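Local coordinates for protein 3-guanidinopropionase (PDB 3NIQ) that catalyses the manganese-dependent hydrolysis of 3-guanidinopropanoate to beta-alanine and urea, working as a homohexamer of the arginase family, at residues 7-12 against 23-28; 42-47 against 91-96; 183-188 against 204-209. One frame throughout, in Å; residues are numbered along the deposited sequence.

How the contacts relate
The three contacts follow one another along the chain without nesting, and none touches another. Contact 1 ties together two stretches of the irregular N-terminal region, before strand 37-42 opens the parallel sheet of the arginase fold. Contact 2 joins the loops that leave the neighbouring strands 37-42 and 85-90, the latter outermost within this chain. Contact 3 pairs strand 183-188 with 207-210, the outermost strand at the other end. The centres of contacts 1 and 2 are about 26 Å apart, those of contacts 2 and 3 about 27 Å. Contacts 1 and 3, about 36 Å apart between centres, lie on opposite sides of the chain's centre. Contact 3 thus borders the manganese site, whereas contact 1 lies far from it.

Contact 1: 7-12 against 23-28; sequences QPLDAA and FMRLPA
Leu9 lays its CB over the centre of the Arg25 guanidinium, 3.9 Å from Arg25 CZ, and the two side chains cross at about a right angle. Both segments belong to the irregular N-terminal region, which precedes the first strand of the arginase fold. Arg25 starts with CG anti to its carbonyl carbon and bends at chi3 (-68°), so that its flat end runs beneath Leu9 to Ala11, whose CA sits at the guanidinium edge, 3.7 Å from Arg25 NH2. The charged tip is held by carbonyls of the intervening loop: NH1 hydrogen-bonds to Ala18 O and NH2 to Ile14 O, which fixes the plane that Leu9 covers. The backbone supplies the polar link. Leu9 N donates to Arg25 O over 2.9 Å, approaching from above the carbonyl plane, and Pro8 CA brings a C-H to the same oxygen. Pro8 and Leu26 lie side by side, pointing the same way, with Pro8 CD 3.8 Å from Leu26 CD2, while Tyr80 of helix 79-82 touches both side chains. Ala11 also packs on Tyr193 of a neighbouring subunit. A water gives one hydrogen to Gln7 O and the other to Arg25 O, the latter at 2.7 Å.

Contact 2: 42-47 against 91-96; sequences VPWDGG and APVNPI
Val93 points its CB at the turn opposite, 3.9 Å from Pro43 O, and then divides its two methyls between neighbouring residues. CG1, anti to the backbone N (chi1 163°), reaches farther along the loop: it lies 3.4 Å from Pro43 O and 3.7 Å from Trp44 CD1, meeting the indole obliquely. CG2, anti to the carbonyl carbon, touches both Trp44 CB, at 3.8 Å, and the ring carbon Pro43 CD. Pro43 is the centre of an inverse gamma turn, closed by a weak hydrogen bond from Trp44 N to Val42 O, and this turn brings the proline carbonyl over the valine. These loops follow strands 37-42 and 85-90, adjacent in the parallel sheet of the arginase fold, and Val42 CG2 continues the apolar seam onto Ala91 CB at 4.2 Å. Trp44 holds CG anti to its own N, and its indole also touches Ser101, Leu102 and Ile105 of helix 98-114. The indole N-H reaches the other loop through one water in the ring plane, 2.8 Å from Trp44 NE1, which in turn donates to Asn94 O. Asn94 OD1 accepts from Ile96 N at 2.9 Å in an Asx turn.

Contact 3: 183-188 against 204-209; sequences TVQIGI and CGIRVI
Strands 183-188 and 207-209 run parallel, 10° apart in direction with their axes approaching to 4.7 Å, joined by four backbone hydrogen bonds that enter each acceptor nearly along its C=O axis. Arg207 N donates to Thr183 O, Gln185 N to Arg207 O, Ile209 N to Gln185 O, the shortest at 2.6 Å, and Gly187 N to Ile209 O. Gly187 has a positive phi of 111°, at which a CB would press against the preceding carbonyl O.

On one face lie Val184, Ile186, Arg207 and Ile209. Val184 CG2, anti to the backbone N, touches Arg207 CG at 3.7 Å and Ile209 CD1 at 3.9 Å. Arg207 then bends at chi2 (71°) and carries its guanidinium away from strand 183-188; Ile209 CG1 lies over one face of the guanidinium, offset toward its rim, and Glu213 and Glu225 of helix 211-230 form salt bridges with it. Gln185 and Val208 share the other face, side by side. The extended Gln185 chain places OE1 3.6 Å from Val208 CG2 and 3.7 Å from Ile206 CG2; this buried oxygen has no polar partner in the model, whereas NE2 hydrogen-bonds to His146 ND1. Ile188 CG1 meets Val208 CG1 at 3.7 Å, the two chains crossing at about a right angle.

A Schellman motif with Gly205 as its C-prime residue ends helix 199-204. The whole is a beta-alpha-beta crossover reaching the strand outermost within this chain in the parallel sheet of the arginase fold, and its Ile188 lies about 4 Å, side chain to side chain, from the manganese ligand Asp148.

Contact 1: 7-12 against 23-28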
ATOM      1  N   GLN A   7       1.558 -33.569  12.748  1.00 26.50           N
ATOM      2  CA  GLN A   7       1.817 -33.266  11.350  1.00 26.92           C
ATOM      3  C   GLN A   7       0.998 -32.021  11.002  1.00 25.75           C
ATOM      4  O   GLN A   7      -0.075 -31.812  11.575  1.00 26.46           O
ATOM      5  CB  GLN A   7       1.399 -34.432  10.422  1.00 27.16           C
ATOM      6  CG  GLN A   7       2.171 -35.764  10.588  1.00 28.45           C
ATOM      7  CD  GLN A   7       3.614 -35.718  10.099  1.00 28.94           C
ATOM      8  OE1 GLN A   7       3.951 -35.017   9.152  1.00 31.50           O
ATOM      9  NE2 GLN A   7       4.471 -36.487  10.747  1.00 29.37           N
ATOM     10  N   PRO A   8       1.500 -31.200  10.064  1.00 24.85           N
ATOM     11  CA  PRO A   8       0.760 -30.036   9.577  1.00 25.87           C
ATOM     12  C   PRO A   8      -0.552 -30.483   8.947  1.00 26.77           C
ATOM     13  O   PRO A   8      -0.650 -31.636   8.536  1.00 26.95           O
ATOM     14  CB  PRO A   8       1.660 -29.483   8.456  1.00 26.00           C
ATOM     15  CG  PRO A   8       3.013 -30.049   8.708  1.00 26.29           C
ATOM     16  CD  PRO A   8       2.775 -31.392   9.341  1.00 25.66           C
ATOM     17  N   LEU A   9      -1.531 -29.585   8.839  1.00 27.09           N
ATOM     18  CA  LEU A   9      -2.744 -29.887   8.078  1.00 27.97           C
ATOM     19  C   LEU A   9      -2.367 -30.398   6.681  1.00 29.04           C
ATOM     20  O   LEU A   9      -1.465 -29.865   6.033  1.00 27.71           O
ATOM     21  CB  LEU A   9      -3.664 -28.660   7.983  1.00 27.03           C
ATOM     22  CG  LEU A   9      -4.337 -28.132   9.264  1.00 27.63           C
ATOM     23  CD1 LEU A   9      -5.111 -26.808   9.019  1.00 22.00           C
ATOM     24  CD2 LEU A   9      -5.261 -29.178   9.885  1.00 27.30           C
ATOM     25  N   ASP A  10      -3.037 -31.450   6.228  1.00 30.60           N
ATOM     26  CA  ASP A  10      -2.735 -32.021   4.918  1.00 32.25           C
ATOM     27  C   ASP A  10      -3.244 -31.126   3.766  1.00 32.40           C
ATOM     28  O   ASP A  10      -4.459 -30.984   3.570  1.00 31.46           O
ATOM     29  CB  ASP A  10      -3.330 -33.425   4.818  1.00 33.38           C
ATOM     30  CG  ASP A  10      -2.795 -34.211   3.627  1.00 36.03           C
ATOM     31  OD1 ASP A  10      -1.938 -33.703   2.862  1.00 38.48           O
ATOM     32  OD2 ASP A  10      -3.246 -35.363   3.472  1.00 40.80           O
ATOM     33  N   ALA A  11      -2.304 -30.532   3.026  1.00 32.19           N
ATOM     34  CA  ALA A  11      -2.622 -29.568   1.960  1.00 34.31           C
ATOM     35  C   ALA A  11      -3.308 -30.212   0.756  1.00 35.31           C
ATOM     36  O   ALA A  11      -3.868 -29.523  -0.099  1.00 35.61           O
ATOM     37  CB  ALA A  11      -1.373 -28.826   1.516  1.00 33.78           C
ATOM     38  N   ALA A  12      -3.244 -31.538   0.683  1.00 36.81           N
ATOM     39  CA  ALA A  12      -3.945 -32.284  -0.363  1.00 37.25           C
ATOM     40  C   ALA A  12      -5.446 -32.318  -0.060  1.00 37.82           C
ATOM     41  O   ALA A  12      -6.245 -32.707  -0.910  1.00 38.76           O
ATOM     42  CB  ALA A  12      -3.382 -33.689  -0.452  1.00 36.79           C
ATOM     43  N   PHE A  23       1.701 -22.031  13.563  1.00 21.13           N
ATOM     44  CA  PHE A  23       2.978 -22.194  12.874  1.00 20.42           C
ATOM     45  C   PHE A  23       2.969 -23.485  12.065  1.00 21.15           C
ATOM     46  O   PHE A  23       2.677 -24.552  12.606  1.00 21.43           O
ATOM     47  CB  PHE A  23       4.143 -22.228  13.868  1.00 20.99           C
ATOM     48  CG  PHE A  23       4.505 -20.890  14.420  1.00 21.05           C
ATOM     49  CD1 PHE A  23       4.830 -19.830  13.557  1.00 19.44           C
ATOM     50  CD2 PHE A  23       4.547 -20.685  15.803  1.00 19.54           C
ATOM     51  CE1 PHE A  23       5.178 -18.569  14.071  1.00 17.53           C
ATOM     52  CE2 PHE A  23       4.919 -19.446  16.323  1.00 19.07           C
ATOM     53  CZ  PHE A  23       5.215 -18.375  15.440  1.00 17.69           C
ATOM     54  N   MET A  24       3.277 -23.371  10.772  1.00 21.50           N
ATOM     55  CA  MET A  24       3.359 -24.511   9.849  1.00 22.18           C
ATOM     56  C   MET A  24       2.046 -25.312   9.815  1.00 22.22           C
ATOM     57  O   MET A  24       2.051 -26.461   9.406  1.00 23.47           O
ATOM     58  CB  MET A  24       4.533 -25.438  10.219  1.00 22.47           C
ATOM     59  CG  MET A  24       5.864 -24.722  10.539  1.00 23.05           C
ATOM     60  SD  MET A  24       6.505 -23.816   9.136  1.00 25.24           S
ATOM     61  CE  MET A  24       8.004 -23.094   9.861  1.00 22.09           C
ATOM     62  N   ARG A  25       0.945 -24.703  10.277  1.00 21.94           N
ATOM     63  CA  ARG A  25      -0.367 -25.380  10.402  1.00 23.61           C
ATOM     64  C   ARG A  25      -0.288 -26.674  11.198  1.00 23.80           C
ATOM     65  O   ARG A  25      -0.964 -27.664  10.886  1.00 24.55           O
ATOM     66  CB  ARG A  25      -1.001 -25.635   9.018  1.00 24.42           C
ATOM     67  CG  ARG A  25      -1.146 -24.350   8.168  1.00 26.48           C
ATOM     68  CD  ARG A  25      -2.284 -24.451   7.161  1.00 26.52           C
ATOM     69  NE  ARG A  25      -1.998 -25.439   6.125  1.00 23.36           N
ATOM     70  CZ  ARG A  25      -2.909 -25.904   5.270  1.00 25.95           C
ATOM     71  NH1 ARG A  25      -4.168 -25.473   5.320  1.00 24.12           N
ATOM     72  NH2 ARG A  25      -2.563 -26.798   4.366  1.00 22.76           N
ATOM     73  N   LEU A  26       0.533 -26.658  12.237  1.00 23.03           N
ATOM     74  CA  LEU A  26       0.677 -27.796  13.130  1.00 22.94           C
ATOM     75  C   LEU A  26      -0.390 -27.698  14.211  1.00 23.85           C
ATOM     76  O   LEU A  26      -1.055 -26.644  14.335  1.00 23.64           O
ATOM     77  CB  LEU A  26       2.096 -27.794  13.751  1.00 21.79           C
ATOM     78  CG  LEU A  26       3.259 -28.186  12.828  1.00 22.94           C
ATOM     79  CD1 LEU A  26       4.584 -27.625  13.329  1.00 25.39           C
ATOM     80  CD2 LEU A  26       3.398 -29.702  12.678  1.00 25.06           C
ATOM     81  N   PRO A  27      -0.584 -28.784  14.997  1.00 23.99           N
ATOM     82  CA  PRO A  27      -1.456 -28.663  16.158  1.00 24.12           C
ATOM     83  C   PRO A  27      -0.873 -27.711  17.196  1.00 24.53           C
ATOM     84  O   PRO A  27       0.366 -27.530  17.264  1.00 24.89           O
ATOM     85  CB  PRO A  27      -1.523 -30.110  16.708  1.00 24.39           C
ATOM     86  CG  PRO A  27      -1.120 -30.979  15.561  1.00 24.85           C
ATOM     87  CD  PRO A  27      -0.056 -30.150  14.867  1.00 24.42           C
ATOM     88  N   ALA A  28      -1.760 -27.077  17.970  1.00 24.72           N
ATOM     89  CA  ALA A  28      -1.351 -26.224  19.076  1.00 24.89           C
ATOM     90  C   ALA A  28      -1.164 -27.041  20.352  1.00 25.63           C
ATOM     91  O   ALA A  28      -1.938 -27.974  20.621  1.00 24.77           O
ATOM     92  CB  ALA A  28      -2.352 -25.126  19.294  1.00 23.76           C
TER
HETATM   93  O   HOH W   1      -2.350 -29.641  12.193  1.00 30.77           O

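Contact 2: 42-47 against 91-96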
ATOM      1  N   VAL A  42       7.130 -14.737  20.387  1.00 16.30           N
ATOM      2  CA  VAL A  42       7.373 -13.780  21.463  1.00 17.28           C
ATOM      3  C   VAL A  42       7.001 -12.368  21.011  1.00 17.77           C
ATOM      4  O   VAL A  42       7.855 -11.597  20.531  1.00 18.13           O
ATOM      5  CB  VAL A  42       8.793 -13.822  21.950  1.00 17.92           C
ATOM      6  CG1 VAL A  42       8.885 -13.009  23.236  1.00 19.93           C
ATOM      7  CG2 VAL A  42       9.242 -15.281  22.163  1.00 19.08           C
ATOM      8  N   PRO A  43       5.719 -12.030  21.162  1.00 18.25           N
ATOM      9  CA  PRO A  43       5.163 -10.818  20.569  1.00 18.52           C
ATOM     10  C   PRO A  43       5.468  -9.615  21.445  1.00 18.73           C
ATOM     11  O   PRO A  43       4.607  -9.144  22.169  1.00 18.62           O
ATOM     12  CB  PRO A  43       3.663 -11.123  20.513  1.00 17.76           C
ATOM     13  CG  PRO A  43       3.425 -12.067  21.683  1.00 17.72           C
ATOM     14  CD  PRO A  43       4.676 -12.893  21.772  1.00 18.42           C
ATOM     15  N   TRP A  44       6.704  -9.124  21.368  1.00 19.10           N
ATOM     16  CA  TRP A  44       7.190  -8.154  22.337  1.00 18.64           C
ATOM     17  C   TRP A  44       8.205  -7.213  21.700  1.00 18.41           C
ATOM     18  O   TRP A  44       9.212  -7.650  21.125  1.00 17.33           O
ATOM     19  CB  TRP A  44       7.813  -8.906  23.514  1.00 19.26           C
ATOM     20  CG  TRP A  44       8.354  -8.017  24.590  1.00 20.29           C
ATOM     21  CD1 TRP A  44       7.709  -6.974  25.194  1.00 20.85           C
ATOM     22  CD2 TRP A  44       9.642  -8.109  25.213  1.00 22.47           C
ATOM     23  NE1 TRP A  44       8.522  -6.406  26.151  1.00 21.45           N
ATOM     24  CE2 TRP A  44       9.714  -7.078  26.179  1.00 20.88           C
ATOM     25  CE3 TRP A  44      10.747  -8.965  25.046  1.00 21.66           C
ATOM     26  CZ2 TRP A  44      10.840  -6.870  26.976  1.00 23.17           C
ATOM     27  CZ3 TRP A  44      11.872  -8.765  25.857  1.00 20.58           C
ATOM     28  CH2 TRP A  44      11.900  -7.726  26.814  1.00 23.24           C
ATOM     29  N   ASP A  45       7.925  -5.919  21.747  1.00 18.19           N
ATOM     30  CA  ASP A  45       8.873  -4.946  21.179  1.00 19.01           C
ATOM     31  C   ASP A  45       9.164  -3.787  22.140  1.00 18.14           C
ATOM     32  O   ASP A  45       9.516  -2.677  21.719  1.00 17.57           O
ATOM     33  CB  ASP A  45       8.416  -4.453  19.781  1.00 17.61           C
ATOM     34  CG  ASP A  45       7.022  -3.806  19.796  1.00 20.56           C
ATOM     35  OD1 ASP A  45       6.526  -3.411  20.886  1.00 20.32           O
ATOM     36  OD2 ASP A  45       6.418  -3.703  18.705  1.00 18.12           O
ATOM     37  N   GLY A  46       9.033  -4.065  23.434  1.00 18.94           N
ATOM     38  CA  GLY A  46       9.390  -3.095  24.490  1.00 20.08           C
ATOM     39  C   GLY A  46      10.823  -2.557  24.379  1.00 20.90           C
ATOM     40  O   GLY A  46      11.107  -1.417  24.779  1.00 21.41           O
ATOM     41  N   GLY A  47      11.730  -3.358  23.828  1.00 20.66           N
ATOM     42  CA  GLY A  47      13.124  -2.937  23.663  1.00 19.02           C
ATOM     43  C   GLY A  47      13.374  -2.017  22.468  1.00 20.74           C
ATOM     44  O   GLY A  47      14.520  -1.593  22.231  1.00 20.49           O
ATOM     45  N   ALA A  91       4.830 -16.834  24.228  1.00 19.24           N
ATOM     46  CA  ALA A  91       5.315 -16.512  25.558  1.00 20.80           C
ATOM     47  C   ALA A  91       4.472 -15.360  26.170  1.00 21.79           C
ATOM     48  O   ALA A  91       3.949 -14.520  25.442  1.00 21.16           O
ATOM     49  CB  ALA A  91       6.770 -16.130  25.505  1.00 19.62           C
ATOM     50  N   PRO A  92       4.309 -15.357  27.507  1.00 22.09           N
ATOM     51  CA  PRO A  92       3.597 -14.269  28.174  1.00 23.85           C
ATOM     52  C   PRO A  92       4.386 -12.960  28.030  1.00 24.32           C
ATOM     53  O   PRO A  92       5.608 -12.959  28.158  1.00 25.08           O
ATOM     54  CB  PRO A  92       3.525 -14.738  29.648  1.00 23.91           C
ATOM     55  CG  PRO A  92       4.626 -15.760  29.782  1.00 25.36           C
ATOM     56  CD  PRO A  92       4.712 -16.419  28.445  1.00 22.91           C
ATOM     57  N   VAL A  93       3.685 -11.871  27.741  1.00 24.44           N
ATOM     58  CA  VAL A  93       4.302 -10.590  27.453  1.00 26.26           C
ATOM     59  C   VAL A  93       3.482  -9.470  28.122  1.00 26.73           C
ATOM     60  O   VAL A  93       2.279  -9.621  28.312  1.00 28.31           O
ATOM     61  CB  VAL A  93       4.375 -10.385  25.906  1.00 25.94           C
ATOM     62  CG1 VAL A  93       4.619  -8.951  25.546  1.00 28.92           C
ATOM     63  CG2 VAL A  93       5.457 -11.291  25.283  1.00 25.06           C
ATOM     64  N   ASN A  94       4.142  -8.364  28.467  1.00 26.44           N
ATOM     65  CA  ASN A  94       3.499  -7.164  29.018  1.00 25.70           C
ATOM     66  C   ASN A  94       3.982  -5.936  28.226  1.00 24.59           C
ATOM     67  O   ASN A  94       5.111  -5.464  28.414  1.00 24.28           O
ATOM     68  CB  ASN A  94       3.836  -7.007  30.504  1.00 26.21           C
ATOM     69  CG  ASN A  94       3.207  -5.754  31.141  1.00 29.12           C
ATOM     70  OD1 ASN A  94       2.734  -4.830  30.465  1.00 29.08           O
ATOM     71  ND2 ASN A  94       3.228  -5.720  32.455  1.00 32.28           N
ATOM     72  N   PRO A  95       3.124  -5.418  27.334  1.00 24.70           N
ATOM     73  CA  PRO A  95       3.517  -4.319  26.430  1.00 24.44           C
ATOM     74  C   PRO A  95       3.813  -2.987  27.138  1.00 25.42           C
ATOM     75  O   PRO A  95       4.399  -2.079  26.530  1.00 24.36           O
ATOM     76  CB  PRO A  95       2.312  -4.172  25.505  1.00 24.94           C
ATOM     77  CG  PRO A  95       1.131  -4.705  26.331  1.00 24.81           C
ATOM     78  CD  PRO A  95       1.724  -5.850  27.129  1.00 24.28           C
ATOM     79  N   ILE A  96       3.415  -2.884  28.401  1.00 26.22           N
ATOM     80  CA  ILE A  96       3.545  -1.651  29.174  1.00 27.56           C
ATOM     81  C   ILE A  96       4.789  -1.623  30.065  1.00 27.71           C
ATOM     82  O   ILE A  96       5.311  -0.551  30.381  1.00 28.90           O
ATOM     83  CB  ILE A  96       2.277  -1.427  30.057  1.00 27.81           C
ATOM     84  CG1 ILE A  96       1.033  -1.322  29.178  1.00 29.53           C
ATOM     85  CG2 ILE A  96       2.412  -0.173  30.954  1.00 29.53           C
ATOM     86  CD1 ILE A  96       1.143  -0.267  28.041  1.00 29.35           C
TER
HETATM   87  O   HOH W   2       7.298  -4.291  27.611  1.00 23.96           O

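Contact 3: 183-188 against 204-209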
ATOM      1  N   THR A 183      31.125 -16.934  19.575  1.00 20.13           N
ATOM      2  CA  THR A 183      30.108 -16.076  18.966  1.00 19.25           C
ATOM      3  C   THR A 183      30.636 -15.483  17.675  1.00 19.41           C
ATOM      4  O   THR A 183      31.736 -14.926  17.618  1.00 18.92           O
ATOM      5  CB  THR A 183      29.673 -14.976  19.945  1.00 20.40           C
ATOM      6  OG1 THR A 183      29.180 -15.597  21.146  1.00 20.16           O
ATOM      7  CG2 THR A 183      28.581 -14.080  19.340  1.00 20.43           C
ATOM      8  N   VAL A 184      29.843 -15.616  16.627  1.00 18.33           N
ATOM      9  CA  VAL A 184      30.195 -15.027  15.347  1.00 18.21           C
ATOM     10  C   VAL A 184      28.969 -14.276  14.805  1.00 18.75           C
ATOM     11  O   VAL A 184      27.840 -14.806  14.820  1.00 17.00           O
ATOM     12  CB  VAL A 184      30.780 -16.065  14.358  1.00 17.50           C
ATOM     13  CG1 VAL A 184      29.820 -17.234  14.132  1.00 17.51           C
ATOM     14  CG2 VAL A 184      31.179 -15.375  12.993  1.00 17.46           C
ATOM     15  N   GLN A 185      29.201 -13.032  14.384  1.00 19.29           N
ATOM     16  CA  GLN A 185      28.135 -12.143  13.904  1.00 20.18           C
ATOM     17  C   GLN A 185      28.379 -11.840  12.440  1.00 20.28           C
ATOM     18  O   GLN A 185      29.493 -11.499  12.065  1.00 20.13           O
ATOM     19  CB  GLN A 185      28.086 -10.855  14.728  1.00 20.98           C
ATOM     20  CG  GLN A 185      27.960 -11.114  16.240  1.00 20.26           C
ATOM     21  CD  GLN A 185      27.958  -9.826  17.026  1.00 22.83           C
ATOM     22  OE1 GLN A 185      28.877  -9.014  16.906  1.00 23.01           O
ATOM     23  NE2 GLN A 185      26.912  -9.614  17.810  1.00 18.30           N
ATOM     24  N   ILE A 186      27.339 -12.009  11.614  1.00 18.95           N
ATOM     25  CA  ILE A 186      27.473 -11.916  10.169  1.00 19.47           C
ATOM     26  C   ILE A 186      26.492 -10.910   9.564  1.00 19.49           C
ATOM     27  O   ILE A 186      25.278 -11.010   9.800  1.00 16.85           O
ATOM     28  CB  ILE A 186      27.198 -13.291   9.500  1.00 19.74           C
ATOM     29  CG1 ILE A 186      28.084 -14.389  10.108  1.00 19.66           C
ATOM     30  CG2 ILE A 186      27.411 -13.169   7.996  1.00 18.12           C
ATOM     31  CD1 ILE A 186      27.761 -15.790   9.660  1.00 22.28           C
ATOM     32  N   GLY A 187      27.013  -9.960   8.783  1.00 19.82           N
ATOM     33  CA  GLY A 187      26.172  -9.029   8.048  1.00 19.14           C
ATOM     34  C   GLY A 187      26.217  -7.590   8.545  1.00 20.72           C
ATOM     35  O   GLY A 187      25.547  -6.729   7.975  1.00 21.12           O
ATOM     36  N   ILE A 188      27.012  -7.329   9.590  1.00 19.24           N
ATOM     37  CA  ILE A 188      27.094  -6.032  10.241  1.00 20.19           C
ATOM     38  C   ILE A 188      27.412  -4.902   9.257  1.00 20.84           C
ATOM     39  O   ILE A 188      28.365  -5.006   8.489  1.00 20.70           O
ATOM     40  CB  ILE A 188      28.160  -6.033  11.378  1.00 20.84           C
ATOM     41  CG1 ILE A 188      28.004  -7.263  12.297  1.00 22.01           C
ATOM     42  CG2 ILE A 188      28.091  -4.734  12.171  1.00 21.07           C
ATOM     43  CD1 ILE A 188      26.685  -7.341  13.048  1.00 23.54           C
ATOM     44  N   CYS A 204      35.887  -8.658  23.943  1.00 29.39           N
ATOM     45  CA  CYS A 204      35.265  -9.949  24.236  1.00 28.93           C
ATOM     46  C   CYS A 204      35.774 -11.095  23.375  1.00 26.70           C
ATOM     47  O   CYS A 204      35.597 -12.249  23.730  1.00 26.06           O
ATOM     48  CB  CYS A 204      33.727  -9.834  24.128  1.00 28.11           C
ATOM     49  SG  CYS A 204      33.097  -8.874  25.502  1.00 36.47           S
ATOM     50  N   GLY A 205      36.389 -10.774  22.243  1.00 26.14           N
ATOM     51  CA  GLY A 205      36.874 -11.789  21.302  1.00 24.60           C
ATOM     52  C   GLY A 205      35.799 -12.299  20.349  1.00 23.65           C
ATOM     53  O   GLY A 205      35.920 -13.395  19.800  1.00 23.88           O
ATOM     54  N   ILE A 206      34.722 -11.536  20.178  1.00 22.80           N
ATOM     55  CA  ILE A 206      33.656 -11.949  19.264  1.00 21.87           C
ATOM     56  C   ILE A 206      34.174 -11.886  17.834  1.00 21.97           C
ATOM     57  O   ILE A 206      34.851 -10.929  17.440  1.00 21.65           O
ATOM     58  CB  ILE A 206      32.405 -11.056  19.410  1.00 22.71           C
ATOM     59  CG1 ILE A 206      31.818 -11.166  20.818  1.00 21.84           C
ATOM     60  CG2 ILE A 206      31.323 -11.410  18.353  1.00 21.10           C
ATOM     61  CD1 ILE A 206      30.830 -10.031  21.150  1.00 23.03           C
ATOM     62  N   ARG A 207      33.877 -12.904  17.041  1.00 20.41           N
ATOM     63  CA  ARG A 207      34.200 -12.803  15.625  1.00 20.40           C
ATOM     64  C   ARG A 207      33.095 -12.008  14.914  1.00 21.71           C
ATOM     65  O   ARG A 207      31.912 -12.398  14.933  1.00 20.77           O
ATOM     66  CB  ARG A 207      34.349 -14.179  14.988  1.00 21.37           C
ATOM     67  CG  ARG A 207      34.645 -14.138  13.467  1.00 21.26           C
ATOM     68  CD  ARG A 207      36.087 -13.633  13.189  1.00 23.16           C
ATOM     69  NE  ARG A 207      36.474 -13.915  11.802  1.00 21.27           N
ATOM     70  CZ  ARG A 207      36.400 -13.045  10.807  1.00 21.72           C
ATOM     71  NH1 ARG A 207      35.977 -11.802  11.036  1.00 22.16           N
ATOM     72  NH2 ARG A 207      36.752 -13.412   9.579  1.00 21.05           N
ATOM     73  N   VAL A 208      33.484 -10.899  14.289  1.00 20.98           N
ATOM     74  CA  VAL A 208      32.516 -10.023  13.612  1.00 22.42           C
ATOM     75  C   VAL A 208      32.791 -10.008  12.133  1.00 22.08           C
ATOM     76  O   VAL A 208      33.833  -9.524  11.687  1.00 20.90           O
ATOM     77  CB  VAL A 208      32.540  -8.579  14.148  1.00 23.14           C
ATOM     78  CG1 VAL A 208      31.562  -7.723  13.366  1.00 23.99           C
ATOM     79  CG2 VAL A 208      32.173  -8.546  15.629  1.00 23.96           C
ATOM     80  N   ILE A 209      31.856 -10.559  11.363  1.00 20.78           N
ATOM     81  CA  ILE A 209      32.000 -10.541   9.913  1.00 22.04           C
ATOM     82  C   ILE A 209      31.066  -9.482   9.360  1.00 22.91           C
ATOM     83  O   ILE A 209      29.889  -9.744   9.075  1.00 22.19           O
ATOM     84  CB  ILE A 209      31.763 -11.927   9.296  1.00 22.02           C
ATOM     85  CG1 ILE A 209      32.769 -12.922   9.904  1.00 23.42           C
ATOM     86  CG2 ILE A 209      31.876 -11.871   7.772  1.00 23.11           C
ATOM     87  CD1 ILE A 209      32.531 -14.386   9.522  1.00 23.06           C
TER